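Local structure of B-agarase (Saccharophagus degradans, 4BQ2) at residues A[345-350]-A[376-381]; A[353-358]-A[382-387]; A[17-22]-A[52-57]. The protein hydrolyses beta-linkages of agarose as an exo-acting beta-agarase of glycoside hydrolase family 50. One frame throughout, in Å; residues are numbered along the deposited sequence. Where two conformers were deposited one is given.

Contact 1. Residues A[345-350]-A[376-381]; sequences FNWLPD and YSFYSA
At the start of helix 378-387, where strand 373-376 hands over to it, Tyr376 and Phe378 meet the loop 345-350 mainly through apolar side chains, with no hydrogen bond between the two segments. Tyr376 CD2 lies over the middle of one Phe378 face. Pro349 lies over one face of the Tyr376 ring: its CD stands 4.2 Å from the centroid of that ring, 28° off the normal, a CH-pi contact. CG of the same proline leans toward the phenolic end and comes within 3.5 Å of Tyr376 CE1. Leu348 reaches in with one methyl, CD2, which is 4.0 Å from Tyr376 CB and 3.9 Å from Phe378 CZ. The far edge of the Phe378 ring receives Phe345, whose CD1 is 3.9 Å from Phe378 CE2, and the backbone oxygen of Trp347 in its plane. With CG of Trp347 anti to the backbone N (chi1 176°), the indole crosses the tyrosine at a slant and brings CZ3 within 3.9 Å of Tyr376 OH, a hydroxyl that is hydrogen-bonded to Leu355 O. Within 376-381, Ser377 OG accepts from Ser380 N at 3.1 Å, the N-cap bond of a strand-to-helix junction packed against an aromatic and aliphatic loop.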
loop_
_atom_site.group_PDB
_atom_site.type_symbol
_atom_site.label_atom_id
_atom_site.label_comp_id
_atom_site.label_asym_id
_atom_site.label_seq_id
_atom_site.Cartn_x
_atom_site.Cartn_y
_atom_site.Cartn_z
ATOM N N PHE A 345 -24.139 8.958 -0.206
ATOM C CA PHE A 345 -23.972 10.024 0.809
ATOM C C PHE A 345 -25.254 10.526 1.431
ATOM O O PHE A 345 -26.119 11.051 0.710
ATOM C CB PHE A 345 -23.144 11.191 0.251
ATOM C CG PHE A 345 -21.803 10.750 -0.281
ATOM C CD1 PHE A 345 -20.727 10.528 0.600
ATOM C CD2 PHE A 345 -21.630 10.501 -1.635
ATOM C CE1 PHE A 345 -19.494 10.086 0.113
ATOM C CE2 PHE A 345 -20.398 10.055 -2.123
ATOM C CZ PHE A 345 -19.333 9.857 -1.248
ATOM N N ASN A 346 -25.366 10.398 2.759
ATOM C CA ASN A 346 -26.588 10.841 3.435
ATOM C C ASN A 346 -26.613 12.364 3.556
ATOM O O ASN A 346 -27.687 12.961 3.660
ATOM C CB ASN A 346 -26.763 10.221 4.825
ATOM C CG ASN A 346 -27.311 8.794 4.785
ATOM O OD1 ASN A 346 -27.780 8.319 3.767
ATOM N ND2 ASN A 346 -27.214 8.112 5.898
ATOM N N TRP A 347 -25.432 12.985 3.567
ATOM C CA TRP A 347 -25.357 14.443 3.696
ATOM C C TRP A 347 -24.179 14.997 2.937
ATOM O O TRP A 347 -23.044 14.561 3.149
ATOM C CB TRP A 347 -25.224 14.839 5.171
ATOM C CG TRP A 347 -25.053 16.335 5.416
ATOM C CD1 TRP A 347 -26.056 17.251 5.575
ATOM C CD2 TRP A 347 -23.815 17.073 5.550
ATOM N NE1 TRP A 347 -25.528 18.505 5.807
ATOM C CE2 TRP A 347 -24.158 18.424 5.794
ATOM C CE3 TRP A 347 -22.454 16.719 5.499
ATOM C CZ2 TRP A 347 -23.185 19.431 5.989
ATOM C CZ3 TRP A 347 -21.495 17.705 5.683
ATOM C CH2 TRP A 347 -21.864 19.051 5.928
ATOM N N LEU A 348 -24.445 15.965 2.064
ATOM C CA LEU A 348 -23.381 16.790 1.477
ATOM C C LEU A 348 -23.843 18.250 1.561
ATOM O O LEU A 348 -25.031 18.528 1.375
ATOM C CB LEU A 348 -23.089 16.385 0.038
ATOM C CG LEU A 348 -22.381 15.041 -0.182
ATOM C CD1 LEU A 348 -22.410 14.701 -1.660
ATOM C CD2 LEU A 348 -20.942 15.097 0.332
ATOM N N PRO A 349 -22.928 19.178 1.903
ATOM C CA PRO A 349 -23.337 20.571 2.131
ATOM C C PRO A 349 -23.694 21.381 0.879
ATOM O O PRO A 349 -23.116 21.162 -0.184
ATOM C CB PRO A 349 -22.100 21.186 2.832
ATOM C CG PRO A 349 -20.944 20.340 2.362
ATOM C CD PRO A 349 -21.518 18.949 2.291
ATOM N N ASP A 350 -24.657 22.307 1.018
ATOM C CA ASP A 350 -24.920 23.344 -0.001
ATOM C C ASP A 350 -23.744 24.324 -0.031
ATOM O O ASP A 350 -23.015 24.405 0.951
ATOM C CB ASP A 350 -26.209 24.113 0.344
ATOM C CG ASP A 350 -27.432 23.204 0.440
ATOM O OD1 ASP A 350 -27.527 22.225 -0.345
ATOM O OD2 ASP A 350 -28.300 23.470 1.306
ATOM N N TYR A 376 -15.328 15.149 -1.638
ATOM C CA TYR A 376 -15.521 15.849 -0.374
ATOM C C TYR A 376 -14.638 15.211 0.677
ATOM O O TYR A 376 -14.499 13.986 0.715
ATOM C CB TYR A 376 -17.000 15.843 0.070
ATOM C CG TYR A 376 -17.308 16.736 1.276
ATOM C CD1 TYR A 376 -17.467 18.108 1.110
ATOM C CD2 TYR A 376 -17.434 16.202 2.561
ATOM C CE1 TYR A 376 -17.754 18.943 2.183
ATOM C CE2 TYR A 376 -17.711 17.026 3.652
ATOM C CZ TYR A 376 -17.882 18.405 3.444
ATOM O OH TYR A 376 -18.157 19.268 4.491
ATOM N N SER A 377 -13.993 16.051 1.486
ATOM C CA SER A 377 -13.178 15.574 2.599
ATOM C C SER A 377 -13.933 15.710 3.917
ATOM O O SER A 377 -13.969 16.793 4.526
ATOM C CB SER A 377 -11.827 16.324 2.674
ATOM O OG SER A 377 -11.120 15.834 3.814
ATOM N N PHE A 378 -14.536 14.613 4.357
ATOM C CA PHE A 378 -15.193 14.578 5.656
ATOM C C PHE A 378 -14.199 14.818 6.812
ATOM O O PHE A 378 -14.523 15.514 7.785
ATOM C CB PHE A 378 -15.956 13.271 5.836
ATOM C CG PHE A 378 -17.194 13.198 4.991
ATOM C CD1 PHE A 378 -18.389 13.783 5.435
ATOM C CD2 PHE A 378 -17.168 12.565 3.746
ATOM C CE1 PHE A 378 -19.535 13.723 4.630
ATOM C CE2 PHE A 378 -18.308 12.503 2.956
ATOM C CZ PHE A 378 -19.482 13.085 3.398
ATOM N N TYR A 379 -12.999 14.258 6.694
ATOM C CA TYR A 379 -11.946 14.501 7.712
ATOM C C TYR A 379 -11.673 16.010 7.871
ATOM O O TYR A 379 -11.659 16.540 8.983
ATOM C CB TYR A 379 -10.649 13.731 7.357
ATOM C CG TYR A 379 -9.541 13.862 8.382
ATOM C CD1 TYR A 379 -9.490 13.032 9.491
ATOM C CD2 TYR A 379 -8.535 14.823 8.236
ATOM C CE1 TYR A 379 -8.478 13.148 10.435
ATOM C CE2 TYR A 379 -7.518 14.951 9.180
ATOM C CZ TYR A 379 -7.503 14.111 10.278
ATOM O OH TYR A 379 -6.497 14.238 11.206
ATOM N N SER A 380 -11.458 16.703 6.760
ATOM C CA SER A 380 -11.224 18.156 6.804
ATOM C C SER A 380 -12.411 18.899 7.454
ATOM O O SER A 380 -12.215 19.780 8.328
ATOM C CB SER A 380 -10.932 18.688 5.400
ATOM O OG SER A 380 -10.485 20.032 5.455
ATOM N N ALA A 381 -13.630 18.493 7.085
ATOM C CA ALA A 381 -14.842 19.068 7.658
ATOM C C ALA A 381 -14.851 18.822 9.165
ATOM O O ALA A 381 -15.173 19.709 9.929
ATOM C CB ALA A 381 -16.096 18.488 6.970
#

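Contact 2. Residues A[353-358]-A[382-387]; sequences HPLANH and NLERKY
Glu384 and His358 join helix 378-387 to the loop 353-358 by one short hydrogen bond, His358 NE2 to Glu384 OE1 at 2.7 Å with an angle of 151° at the hydrogen. The bond comes to the anti side of the carboxylate, tilted out of its plane, and ring and carboxylate planes stand 53° apart, a skewed meeting of two flat groups. Glu384 reaches this position with CG anti to the backbone N (chi1 -171°) and the chain extended beyond it, which carries the carboxylate out from the helix along the side of Leu355. The two side chains run past each other in opposite directions, and Leu355 CD2 lies 3.8 Å from Glu384 CD. The other methyl of the leucine serves the next residue of the helix: CD1 sits over one face of the Arg385 guanidinium, 3.5 Å from Arg385 CZ, offset toward the rim of the group. The contact sets a short 3-10 turn, 356-358, beside helix 378-387, with a His-carboxylate pair on one flank of Leu355 and an arginine on the other. Arg385, extended from CG to NE and crossing the leucine at about a right angle, is steadied from its own helix, since NH1 donates to Asn382 OD1 at 2.9 Å; the same nitrogen also bonds Glu206 O. On the loop side, His353 ND1 accepts from Leu355 N at 2.9 Å, holding the backbone from which the leucine projects. His358 is gripped at both nitrogens, because ND1 is hydrogen-bonded to Ser380 OG one turn before Glu384, and its ring also meets that of Tyr395 from helix 394-410.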
loop_
_atom_site.group_PDB
_atom_site.type_symbol
_atom_site.label_atom_id
_atom_site.label_comp_id
_atom_site.label_asym_id
_atom_site.label_seq_id
_atom_site.Cartn_x
_atom_site.Cartn_y
_atom_site.Cartn_z
ATOM N N HIS A 353 -23.292 26.512 3.017
ATOM C CA HIS A 353 -23.023 25.912 4.336
ATOM C C HIS A 353 -21.613 26.264 4.817
ATOM O O HIS A 353 -20.698 26.367 4.000
ATOM C CB HIS A 353 -23.175 24.387 4.275
ATOM C CG HIS A 353 -23.332 23.725 5.610
ATOM N ND1 HIS A 353 -22.258 23.294 6.368
ATOM C CD2 HIS A 353 -24.444 23.376 6.301
ATOM C CE1 HIS A 353 -22.703 22.719 7.470
ATOM N NE2 HIS A 353 -24.024 22.758 7.452
ATOM N N PRO A 354 -21.433 26.440 6.135
ATOM C CA PRO A 354 -20.076 26.687 6.632
ATOM C C PRO A 354 -19.088 25.569 6.249
ATOM O O PRO A 354 -17.896 25.862 6.069
ATOM C CB PRO A 354 -20.263 26.764 8.150
ATOM C CG PRO A 354 -21.678 27.197 8.328
ATOM C CD PRO A 354 -22.439 26.535 7.217
ATOM N N LEU A 355 -19.569 24.329 6.067
ATOM C CA LEU A 355 -18.661 23.219 5.678
ATOM C C LEU A 355 -18.453 23.005 4.167
ATOM O O LEU A 355 -17.837 22.012 3.751
ATOM C CB LEU A 355 -19.015 21.908 6.395
ATOM C CG LEU A 355 -19.029 22.016 7.925
ATOM C CD1 LEU A 355 -19.619 20.767 8.567
ATOM C CD2 LEU A 355 -17.658 22.321 8.554
ATOM N N ALA A 356 -18.921 23.949 3.343
ATOM C CA ALA A 356 -18.765 23.811 1.892
ATOM C C ALA A 356 -17.327 24.005 1.399
ATOM O O ALA A 356 -16.982 23.603 0.285
ATOM C CB ALA A 356 -19.731 24.722 1.135
ATOM N N ASN A 357 -16.458 24.569 2.223
ATOM C CA ASN A 357 -15.068 24.701 1.781
ATOM C C ASN A 357 -14.306 23.355 1.781
ATOM O O ASN A 357 -13.134 23.294 1.397
ATOM C CB ASN A 357 -14.330 25.763 2.588
ATOM C CG ASN A 357 -14.281 25.433 4.057
ATOM O OD1 ASN A 357 -15.312 25.396 4.745
ATOM N ND2 ASN A 357 -13.078 25.154 4.547
ATOM N N HIS A 358 -14.963 22.275 2.189
ATOM C CA HIS A 358 -14.270 21.001 2.278
ATOM C C HIS A 358 -14.480 20.152 1.023
ATOM O O HIS A 358 -14.038 19.008 0.956
ATOM C CB HIS A 358 -14.566 20.286 3.614
ATOM C CG HIS A 358 -14.239 21.130 4.814
ATOM N ND1 HIS A 358 -12.949 21.298 5.277
ATOM C CD2 HIS A 358 -15.023 21.896 5.608
ATOM C CE1 HIS A 358 -12.957 22.114 6.316
ATOM N NE2 HIS A 358 -14.203 22.493 6.538
ATOM N N ASN A 382 -14.446 17.633 9.598
ATOM C CA ASN A 382 -14.427 17.334 11.026
ATOM C C ASN A 382 -13.365 18.150 11.774
ATOM O O ASN A 382 -13.554 18.469 12.948
ATOM C CB ASN A 382 -14.274 15.810 11.275
ATOM C CG ASN A 382 -15.522 15.021 10.875
ATOM O OD1 ASN A 382 -16.652 15.543 10.945
ATOM N ND2 ASN A 382 -15.333 13.768 10.435
ATOM N N LEU A 383 -12.245 18.467 11.113
ATOM C CA LEU A 383 -11.294 19.394 11.727
ATOM C C LEU A 383 -11.989 20.746 11.995
ATOM O O LEU A 383 -11.851 21.308 13.076
ATOM C CB LEU A 383 -10.073 19.616 10.850
ATOM C CG LEU A 383 -9.206 18.372 10.582
ATOM C CD1 LEU A 383 -8.003 18.804 9.772
ATOM C CD2 LEU A 383 -8.772 17.694 11.880
ATOM N N GLU A 384 -12.753 21.250 11.023
ATOM C CA GLU A 384 -13.455 22.515 11.271
ATOM C C GLU A 384 -14.479 22.340 12.387
ATOM O O GLU A 384 -14.575 23.190 13.308
ATOM C CB GLU A 384 -14.114 23.083 10.017
ATOM C CG GLU A 384 -14.645 24.501 10.250
ATOM C CD GLU A 384 -15.198 25.145 8.998
ATOM O OE1 GLU A 384 -14.836 24.744 7.879
ATOM O OE2 GLU A 384 -16.015 26.067 9.144
ATOM N N ARG A 385 -15.211 21.223 12.359
ATOM C CA ARG A 385 -16.187 20.961 13.424
ATOM C C ARG A 385 -15.538 20.933 14.787
ATOM O O ARG A 385 -16.098 21.476 15.743
ATOM C CB ARG A 385 -16.906 19.625 13.219
ATOM C CG ARG A 385 -17.931 19.640 12.079
ATOM C CD ARG A 385 -18.611 18.267 12.027
ATOM N NE ARG A 385 -19.773 18.241 11.144
ATOM C CZ ARG A 385 -19.888 17.543 10.013
ATOM N NH1 ARG A 385 -18.897 16.791 9.561
ATOM N NH2 ARG A 385 -21.023 17.602 9.316
ATOM N N LYS A 386 -14.373 20.291 14.901
ATOM C CA LYS A 386 -13.674 20.169 16.204
ATOM C C LYS A 386 -13.037 21.438 16.719
ATOM O O LYS A 386 -13.115 21.733 17.928
ATOM C CB LYS A 386 -12.550 19.125 16.149
ATOM C CG LYS A 386 -12.997 17.685 16.301
ATOM C CD LYS A 386 -11.825 16.694 16.201
ATOM C CE LYS A 386 -10.853 16.811 17.364
ATOM N NZ LYS A 386 -9.968 15.601 17.483
ATOM N N TYR A 387 -12.371 22.159 15.820
ATOM C CA TYR A 387 -11.501 23.247 16.246
ATOM C C TYR A 387 -12.054 24.611 15.948
ATOM O O TYR A 387 -11.536 25.607 16.466
ATOM C CB TYR A 387 -10.077 23.094 15.657
ATOM C CG TYR A 387 -9.392 21.802 16.075
ATOM C CD1 TYR A 387 -9.340 21.419 17.407
ATOM C CD2 TYR A 387 -8.777 20.979 15.137
ATOM C CE1 TYR A 387 -8.712 20.234 17.806
ATOM C CE2 TYR A 387 -8.153 19.784 15.518
ATOM C CZ TYR A 387 -8.117 19.437 16.870
ATOM O OH TYR A 387 -7.494 18.297 17.266
#

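Contact 3. Residues A[17-22]-A[52-57]; sequences IHFLNA and TGLAIV
His18 and Ala55 exchange two backbone hydrogen bonds, His18 N to Ala55 O at 2.8 Å and Ala55 N to His18 O at 2.9 Å. Leu20 and Gly53 repeat the exchange, with Leu20 N 2.8 Å from Gly53 O, so strands 17-20 and 52-56 pair antiparallel. Phe19-Leu54 lies between them and Ile17-Ile56 just beyond His18-Ala55, both non-hydrogen-bonded, with side chains sharing one face of the sheet. There Ile17 CG1 touches Ile56 CG1 at 3.8 Å, and CD1 of the Phe19 ring lies 3.8 Å from Leu54 CB. On the other face His18 CG lies beside the backbone N (chi1 -50°), which turns the CD2 edge of the imidazole to Ala55 O and Val57; a water in the ring plane joins His18 NE2, at 2.7 Å, to Val57 O, to which it donates. Gly53 has backbone angles (142°/-151°) that leave no room for a side chain beside the carbonyl of Thr52. Farther out, Thr52, Leu54 and Ile56 bond through their backbones to strand 166-174, while Phe6 packs on Ile17 and Ile56. Four backbone bonds thus set the strand register in this agarase CBM-like domain, with Ile17, Leu54 and Ile56 buried and exposed His18 tied across through water.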
loop_
_atom_site.group_PDB
_atom_site.type_symbol
_atom_site.label_atom_id
_atom_site.label_comp_id
_atom_site.label_asym_id
_atom_site.label_seq_id
_atom_site.Cartn_x
_atom_site.Cartn_y
_atom_site.Cartn_z
ATOM N N ILE A 17 -6.136 -32.774 -1.196
ATOM C CA ILE A 17 -5.664 -31.583 -0.483
ATOM C C ILE A 17 -4.194 -31.689 -0.136
ATOM O O ILE A 17 -3.767 -32.628 0.519
ATOM C CB ILE A 17 -6.488 -31.250 0.778
ATOM C CG1 ILE A 17 -7.968 -31.086 0.414
ATOM C CG2 ILE A 17 -5.954 -29.951 1.416
ATOM C CD1 ILE A 17 -8.888 -31.029 1.610
ATOM N N HIS A 18 -3.429 -30.686 -0.532
ATOM C CA HIS A 18 -1.970 -30.714 -0.370
ATOM C C HIS A 18 -1.503 -29.665 0.641
ATOM O O HIS A 18 -2.049 -28.546 0.684
ATOM C CB HIS A 18 -1.327 -30.511 -1.745
ATOM C CG HIS A 18 -1.887 -31.433 -2.788
ATOM N ND1 HIS A 18 -1.339 -32.669 -3.059
ATOM C CD2 HIS A 18 -2.998 -31.339 -3.560
ATOM C CE1 HIS A 18 -2.068 -33.283 -3.975
ATOM N NE2 HIS A 18 -3.086 -32.501 -4.291
ATOM N N PHE A 19 -0.504 -30.027 1.449
ATOM C CA PHE A 19 -0.088 -29.186 2.574
ATOM C C PHE A 19 1.298 -28.601 2.370
ATOM O O PHE A 19 2.260 -29.338 2.121
ATOM C CB PHE A 19 -0.260 -29.953 3.879
ATOM C CG PHE A 19 -1.668 -30.460 4.049
ATOM C CD1 PHE A 19 -2.718 -29.555 4.274
ATOM C CD2 PHE A 19 -1.969 -31.808 3.891
ATOM C CE1 PHE A 19 -4.031 -30.001 4.393
ATOM C CE2 PHE A 19 -3.275 -32.266 4.017
ATOM C CZ PHE A 19 -4.310 -31.367 4.250
ATOM N N LEU A 20 1.366 -27.271 2.438
ATOM C CA LEU A 20 2.600 -26.509 2.234
ATOM C C LEU A 20 3.120 -26.071 3.582
ATOM O O LEU A 20 2.508 -25.207 4.227
ATOM C CB LEU A 20 2.341 -25.243 1.414
ATOM C CG LEU A 20 1.591 -25.302 0.092
ATOM C CD1 LEU A 20 2.154 -24.230 -0.820
ATOM C CD2 LEU A 20 1.708 -26.660 -0.577
ATOM N N ASN A 21 4.242 -26.653 3.998
ATOM C CA ASN A 21 4.849 -26.338 5.276
ATOM C C ASN A 21 3.821 -26.232 6.389
ATOM O O ASN A 21 3.745 -25.231 7.128
ATOM C CB ASN A 21 5.672 -25.078 5.145
ATOM C CG ASN A 21 6.962 -25.334 4.413
ATOM O OD1 ASN A 21 7.831 -26.051 4.920
ATOM N ND2 ASN A 21 7.091 -24.775 3.236
ATOM N N ALA A 22 3.050 -27.307 6.510
ATOM C CA ALA A 22 1.950 -27.371 7.426
ATOM C C ALA A 22 1.690 -28.830 7.750
ATOM O O ALA A 22 1.934 -29.691 6.918
ATOM C CB ALA A 22 0.715 -26.749 6.789
ATOM N N THR A 52 2.905 -20.787 3.668
ATOM C CA THR A 52 2.384 -22.002 4.298
ATOM C C THR A 52 0.874 -22.110 3.994
ATOM O O THR A 52 0.242 -21.113 3.603
ATOM C CB THR A 52 2.605 -21.952 5.824
ATOM O OG1 THR A 52 1.809 -20.898 6.392
ATOM C CG2 THR A 52 4.082 -21.679 6.154
ATOM N N GLY A 53 0.303 -23.304 4.149
ATOM C CA GLY A 53 -1.141 -23.471 3.970
ATOM C C GLY A 53 -1.541 -24.775 3.294
ATOM O O GLY A 53 -0.843 -25.805 3.415
ATOM N N LEU A 54 -2.675 -24.722 2.595
ATOM C CA LEU A 54 -3.179 -25.871 1.836
ATOM C C LEU A 54 -3.622 -25.454 0.437
ATOM O O LEU A 54 -3.874 -24.260 0.145
ATOM C CB LEU A 54 -4.340 -26.584 2.582
ATOM C CG LEU A 54 -5.616 -25.755 2.855
ATOM C CD1 LEU A 54 -6.511 -25.676 1.619
ATOM C CD2 LEU A 54 -6.428 -26.364 3.994
ATOM N N ALA A 55 -3.688 -26.442 -0.446
ATOM C CA ALA A 55 -4.190 -26.234 -1.778
ATOM C C ALA A 55 -5.039 -27.433 -2.118
ATOM O O ALA A 55 -4.582 -28.584 -2.055
ATOM C CB ALA A 55 -3.055 -26.076 -2.800
ATOM N N ILE A 56 -6.290 -27.159 -2.462
ATOM C CA ILE A 56 -7.154 -28.218 -2.957
ATOM C C ILE A 56 -7.001 -28.233 -4.461
ATOM O O ILE A 56 -7.231 -27.214 -5.137
ATOM C CB ILE A 56 -8.620 -27.991 -2.575
ATOM C CG1 ILE A 56 -8.747 -27.642 -1.090
ATOM C CG2 ILE A 56 -9.436 -29.260 -2.865
ATOM C CD1 ILE A 56 -10.075 -27.011 -0.747
ATOM N N VAL A 57 -6.637 -29.397 -4.992
ATOM C CA VAL A 57 -6.340 -29.524 -6.411
ATOM C C VAL A 57 -6.978 -30.817 -6.918
ATOM O O VAL A 57 -6.371 -31.875 -6.822
ATOM C CB VAL A 57 -4.820 -29.581 -6.698
ATOM C CG1 VAL A 57 -4.586 -29.591 -8.201
ATOM C CG2 VAL A 57 -4.085 -28.410 -6.062
HETATM O O HOH W 1 -4.569 -33.739 -6.134
#

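From the N terminus, contact 3 comes first, joining strand 17-20 to strand 51-56 and closing a loop that contains strands 22-30 and 36-44 within the CBM-like domain; it is complete before the other two begin. Contacts 1 and 2 follow far along the chain and cross: 345-350 is followed by 353-358, then 376-381 and 382-387. Contact 1 ties the loop after helix 339-342 to the end of strand 373-376 and the first turn of helix 378-387, contact 2 to the next part of that helix. They touch directly, two probable hydrogen bonds passing between them. Contact 3 is remote, its centre about 47 Å from that of contact 1 and on the opposite side of the chain's centre.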